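Local structure of glycoside hydrolase family 43 (Halothermothrix orenii, 4QQS) at residues V199-Y210 with G223-W234. The protein is a five-bladed beta-propeller glycosidase with alpha-L-arabinofuranosidase activity, probably hydrolysing O-glycosyl bonds in xylan breakdown. Residues are numbered along the deposited sequence; the frame is centred on the assembly and turned at random.
Sequences VIKHEGKYYMMY and GYAVAETPLGPW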
loop_
_atom_site.group_PDB
_atom_site.type_symbol
_atom_site.label_atom_id
_atom_site.label_comp_id
_atom_site.label_asym_id
_atom_site.label_seq_id
_atom_site.Cartn_x
_atom_site.Cartn_y
_atom_site.Cartn_z
ATOM N N VAL A 199 -2.765 6.468 4.184
ATOM C CA VAL A 199 -3.070 7.682 4.940
ATOM C C VAL A 199 -3.144 7.412 6.445
ATOM O O VAL A 199 -3.795 6.466 6.893
ATOM C CB VAL A 199 -4.391 8.309 4.436
ATOM C CG1 VAL A 199 -4.816 9.515 5.288
ATOM C CG2 VAL A 199 -4.230 8.718 2.972
ATOM N N ILE A 200 -2.477 8.265 7.218
ATOM C CA ILE A 200 -2.591 8.284 8.677
ATOM C C ILE A 200 -2.952 9.696 9.124
ATOM O O ILE A 200 -2.721 10.676 8.427
ATOM C CB ILE A 200 -1.303 7.768 9.382
ATOM C CG1 ILE A 200 -0.092 8.645 9.046
ATOM C CG2 ILE A 200 -1.073 6.307 9.020
ATOM C CD1 ILE A 200 1.205 8.194 9.716
ATOM N N LYS A 201 -3.522 9.780 10.315
ATOM C CA LYS A 201 -3.938 11.052 10.890
ATOM C C LYS A 201 -3.100 11.319 12.131
ATOM O O LYS A 201 -2.811 10.405 12.907
ATOM C CB LYS A 201 -5.434 11.011 11.237
ATOM C CG LYS A 201 -6.055 12.367 11.551
ATOM C CD LYS A 201 -7.546 12.239 11.809
ATOM C CE LYS A 201 -8.236 13.582 11.930
ATOM N NZ LYS A 201 -9.705 13.418 12.079
ATOM N N HIS A 202 -2.696 12.566 12.315
ATOM C CA HIS A 202 -1.884 12.941 13.456
ATOM C C HIS A 202 -2.158 14.398 13.790
ATOM O O HIS A 202 -2.025 15.270 12.934
ATOM C CB HIS A 202 -0.404 12.735 13.138
ATOM C CG HIS A 202 0.506 13.028 14.290
ATOM N ND1 HIS A 202 1.246 14.188 14.383
ATOM C CD2 HIS A 202 0.788 12.312 15.403
ATOM C CE1 HIS A 202 1.943 14.173 15.505
ATOM N NE2 HIS A 202 1.686 13.044 16.141
ATOM N N GLU A 203 -2.570 14.636 15.032
ATOM C CA GLU A 203 -2.806 15.984 15.546
ATOM C C GLU A 203 -3.697 16.796 14.602
ATOM O O GLU A 203 -3.440 17.966 14.316
ATOM C CB GLU A 203 -1.474 16.696 15.843
ATOM C CG GLU A 203 -0.690 16.049 16.994
ATOM C CD GLU A 203 0.619 16.762 17.353
ATOM O OE1 GLU A 203 0.917 17.837 16.783
ATOM O OE2 GLU A 203 1.361 16.236 18.214
ATOM N N GLY A 204 -4.750 16.150 14.121
ATOM C CA GLY A 204 -5.762 16.823 13.334
ATOM C C GLY A 204 -5.463 16.964 11.854
ATOM O O GLY A 204 -6.326 17.413 11.110
ATOM N N LYS A 205 -4.258 16.601 11.420
ATOM C CA LYS A 205 -3.888 16.648 10.010
ATOM C C LYS A 205 -3.762 15.240 9.437
ATOM O O LYS A 205 -3.620 14.241 10.161
ATOM C CB LYS A 205 -2.574 17.410 9.824
ATOM C CG LYS A 205 -2.670 18.891 10.176
ATOM C CD LYS A 205 -1.348 19.611 9.997
ATOM C CE LYS A 205 -1.463 21.078 10.370
ATOM N NZ LYS A 205 -0.147 21.758 10.438
ATOM N N TYR A 206 -3.791 15.192 8.113
ATOM C CA TYR A 206 -3.784 13.937 7.378
ATOM C C TYR A 206 -2.481 13.834 6.596
ATOM O O TYR A 206 -2.043 14.793 5.973
ATOM C CB TYR A 206 -4.983 13.870 6.434
ATOM C CG TYR A 206 -6.303 14.018 7.151
ATOM C CD1 TYR A 206 -6.828 15.274 7.416
ATOM C CD2 TYR A 206 -7.029 12.918 7.567
ATOM C CE1 TYR A 206 -8.029 15.431 8.075
ATOM C CE2 TYR A 206 -8.242 13.065 8.231
ATOM C CZ TYR A 206 -8.743 14.330 8.474
ATOM O OH TYR A 206 -9.950 14.515 9.109
ATOM N N TYR A 207 -1.865 12.654 6.653
ATOM C CA TYR A 207 -0.563 12.411 6.041
ATOM C C TYR A 207 -0.689 11.237 5.089
ATOM O O TYR A 207 -1.037 10.137 5.501
ATOM C CB TYR A 207 0.475 12.086 7.125
ATOM C CG TYR A 207 0.724 13.258 8.030
ATOM C CD1 TYR A 207 -0.147 13.572 9.076
ATOM C CD2 TYR A 207 1.795 14.096 7.807
ATOM C CE1 TYR A 207 0.055 14.681 9.867
ATOM C CE2 TYR A 207 2.015 15.209 8.617
ATOM C CZ TYR A 207 1.143 15.487 9.641
ATOM O OH TYR A 207 1.328 16.591 10.437
ATOM N N MET A 208 -0.412 11.476 3.813
ATOM C CA MET A 208 -0.472 10.442 2.790
ATOM C C MET A 208 0.950 10.074 2.416
ATOM O O MET A 208 1.671 10.872 1.815
ATOM C CB MET A 208 -1.171 10.953 1.527
ATOM C CG MET A 208 -1.275 9.866 0.444
ATOM S SD MET A 208 -1.641 10.484 -1.183
ATOM C CE MET A 208 -3.234 11.209 -0.830
ATOM N N MET A 209 1.355 8.875 2.792
ATOM C CA MET A 209 2.589 8.294 2.306
ATOM C C MET A 209 2.330 7.729 0.907
ATOM O O MET A 209 1.225 7.261 0.616
ATOM C CB MET A 209 3.049 7.209 3.277
ATOM C CG MET A 209 3.333 7.771 4.643
ATOM S SD MET A 209 3.652 6.556 5.914
ATOM C CE MET A 209 5.367 6.216 5.499
ATOM N N TYR A 210 3.348 7.753 0.054
ATOM C CA TYR A 210 3.188 7.273 -1.315
ATOM C C TYR A 210 4.580 6.974 -1.852
ATOM O O TYR A 210 5.588 7.393 -1.280
ATOM C CB TYR A 210 2.457 8.308 -2.202
ATOM C CG TYR A 210 3.279 9.547 -2.428
ATOM C CD1 TYR A 210 3.275 10.600 -1.529
ATOM C CD2 TYR A 210 4.113 9.652 -3.535
ATOM C CE1 TYR A 210 4.074 11.707 -1.726
ATOM C CE2 TYR A 210 4.916 10.756 -3.728
ATOM C CZ TYR A 210 4.889 11.788 -2.827
ATOM O OH TYR A 210 5.656 12.924 -2.989
ATOM N N GLY A 223 7.648 9.106 -0.175
ATOM C CA GLY A 223 7.472 10.456 0.313
ATOM C C GLY A 223 6.133 10.587 1.009
ATOM O O GLY A 223 5.370 9.626 1.102
ATOM N N TYR A 224 5.815 11.802 1.454
ATOM C CA TYR A 224 4.466 12.064 1.933
ATOM C C TYR A 224 3.974 13.443 1.549
ATOM O O TYR A 224 4.753 14.329 1.165
ATOM C CB TYR A 224 4.327 11.838 3.451
ATOM C CG TYR A 224 4.914 12.914 4.334
ATOM C CD1 TYR A 224 4.135 13.935 4.839
ATOM C CD2 TYR A 224 6.256 12.892 4.675
ATOM C CE1 TYR A 224 4.676 14.897 5.671
ATOM C CE2 TYR A 224 6.800 13.842 5.510
ATOM C CZ TYR A 224 6.008 14.848 5.995
ATOM O OH TYR A 224 6.560 15.771 6.850
ATOM N N ALA A 225 2.662 13.599 1.693
ATOM C CA ALA A 225 1.974 14.863 1.558
ATOM C C ALA A 225 1.063 15.049 2.753
ATOM O O ALA A 225 0.695 14.078 3.413
ATOM C CB ALA A 225 1.167 14.909 0.266
ATOM N N VAL A 226 0.700 16.302 3.015
ATOM C CA VAL A 226 -0.124 16.651 4.163
ATOM C C VAL A 226 -1.345 17.431 3.704
ATOM O O VAL A 226 -1.265 18.258 2.787
ATOM C CB VAL A 226 0.663 17.432 5.240
ATOM C CG1 VAL A 226 1.118 18.780 4.747
ATOM C CG2 VAL A 226 -0.140 17.593 6.521
ATOM N N ALA A 227 -2.465 17.187 4.384
ATOM C CA ALA A 227 -3.716 17.882 4.114
ATOM C C ALA A 227 -4.447 18.194 5.394
ATOM O O ALA A 227 -4.287 17.511 6.400
ATOM C CB ALA A 227 -4.613 17.042 3.218
ATOM N N GLU A 228 -5.284 19.221 5.332
ATOM C CA GLU A 228 -6.150 19.578 6.441
ATOM C C GLU A 228 -7.469 18.823 6.447
ATOM O O GLU A 228 -8.175 18.835 7.448
ATOM C CB GLU A 228 -6.431 21.078 6.432
ATOM C CG GLU A 228 -5.186 21.929 6.539
ATOM C CD GLU A 228 -5.491 23.400 6.701
ATOM O OE1 GLU A 228 -6.457 23.883 6.070
ATOM O OE2 GLU A 228 -4.758 24.075 7.454
ATOM N N THR A 229 -7.800 18.184 5.327
ATOM C CA THR A 229 -9.032 17.420 5.205
ATOM C C THR A 229 -8.754 16.292 4.207
ATOM O O THR A 229 -7.867 16.421 3.374
ATOM C CB THR A 229 -10.178 18.342 4.770
ATOM O OG1 THR A 229 -11.428 17.713 5.044
ATOM C CG2 THR A 229 -10.061 18.697 3.311
ATOM N N PRO A 230 -9.502 15.183 4.278
ATOM C CA PRO A 230 -9.095 14.027 3.456
ATOM C C PRO A 230 -9.139 14.267 1.945
ATOM O O PRO A 230 -8.384 13.614 1.206
ATOM C CB PRO A 230 -10.088 12.935 3.880
ATOM C CG PRO A 230 -10.394 13.276 5.295
ATOM C CD PRO A 230 -10.491 14.796 5.299
ATOM N N LEU A 231 -9.997 15.163 1.477
ATOM C CA LEU A 231 -10.077 15.436 0.048
ATOM C C LEU A 231 -9.037 16.457 -0.425
ATOM O O LEU A 231 -9.029 16.841 -1.595
ATOM C CB LEU A 231 -11.482 15.903 -0.335
ATOM C CG LEU A 231 -12.607 14.888 -0.127
ATOM C CD1 LEU A 231 -13.934 15.533 -0.466
ATOM C CD2 LEU A 231 -12.410 13.620 -0.956
ATOM N N GLY A 232 -8.167 16.900 0.471
ATOM C CA GLY A 232 -7.110 17.827 0.113
ATOM C C GLY A 232 -7.521 19.275 0.325
ATOM O O GLY A 232 -8.570 19.557 0.912
ATOM N N PRO A 233 -6.701 20.214 -0.169
ATOM C CA PRO A 233 -5.498 19.981 -0.981
ATOM C C PRO A 233 -4.377 19.255 -0.239
ATOM O O PRO A 233 -4.209 19.384 0.971
ATOM C CB PRO A 233 -5.047 21.398 -1.368
ATOM C CG PRO A 233 -5.703 22.301 -0.432
ATOM C CD PRO A 233 -6.973 21.651 0.016
ATOM N N TRP A 234 -3.618 18.483 -1.006
ATOM C CA TRP A 234 -2.499 17.704 -0.520
ATOM C C TRP A 234 -1.194 18.363 -0.928
ATOM O O TRP A 234 -0.939 18.532 -2.119
ATOM C CB TRP A 234 -2.582 16.292 -1.108
ATOM C CG TRP A 234 -3.659 15.460 -0.463
ATOM C CD1 TRP A 234 -4.945 15.242 -0.891
ATOM C CD2 TRP A 234 -3.522 14.749 0.766
ATOM N NE1 TRP A 234 -5.603 14.434 0.011
ATOM C CE2 TRP A 234 -4.750 14.122 1.040
ATOM C CE3 TRP A 234 -2.481 14.617 1.682
ATOM C CZ2 TRP A 234 -4.939 13.339 2.178
ATOM C CZ3 TRP A 234 -2.676 13.854 2.820
ATOM C CH2 TRP A 234 -3.883 13.216 3.049
HETATM O O HOH W 1 -6.900 19.601 9.822
HETATM O O HOH W 2 -11.670 16.714 8.123
#
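Tyr206 lays its ring against Pro230, whose CG sits over one face. This CG is 3.6 Å from Tyr206 CE2, a CH-pi contact offset toward the rim. The carbonyl oxygens of Ala227 and Glu228 lie at the ring edge. Tyr206 CG stands anti to its carbonyl carbon (chi1 -58°), which carries the ring out over the turn 229-232. Its OH is bonded to Asp132 and takes a hydrogen bond from Lys201 NZ; a water links it to Thr229 OG1. With an alanine here, Pro230 is likely to lose the ring it packs on and Asp132 the hydroxyl.

Trp234 lies between Met208 and Ala227. The methyl CE of Met208 makes a CH-pi contact over one indole face, 3.8 Å from Trp234 CE2; Ala227 CB covers the opposite face. The Met208 chain bends at its last torsion (chi3 -62°), which turns CE onto the indole. Met208 SD stands above the six-membered ring, 5.1 Å from its centroid, a distant Met-aromatic contact. Trp234 NE1 donates to Pro230 O at 3.1 Å, tying the indole to the turn. Also on the face of Met208, Gly223 CA lies over the Tyr210 ring, whose OH bonds Glu185. The Tyr210 side chain is about 7 Å from that of Glu195, the predicted proton donor.

On the other face of the sheet, Val226 CG2 packs over the Tyr207 ring, 3.8 Å from Tyr207 CE2. Tyr224 runs alongside, its ring plane at 46° to that of Tyr207.

Strands 205-212 and 221-227 form an antiparallel hairpin in a blade of the five-bladed beta-propeller. Six backbone bonds join the two segments, including Tyr206 N to Ala227 O at 2.9 Å. Strand 191-202 pairs with 205-212 on its other side. Trp234 and Met208 also touch strands 137-143 and 175-178, while Tyr207 meets Phe294 of strand 285-295 edge-to-face.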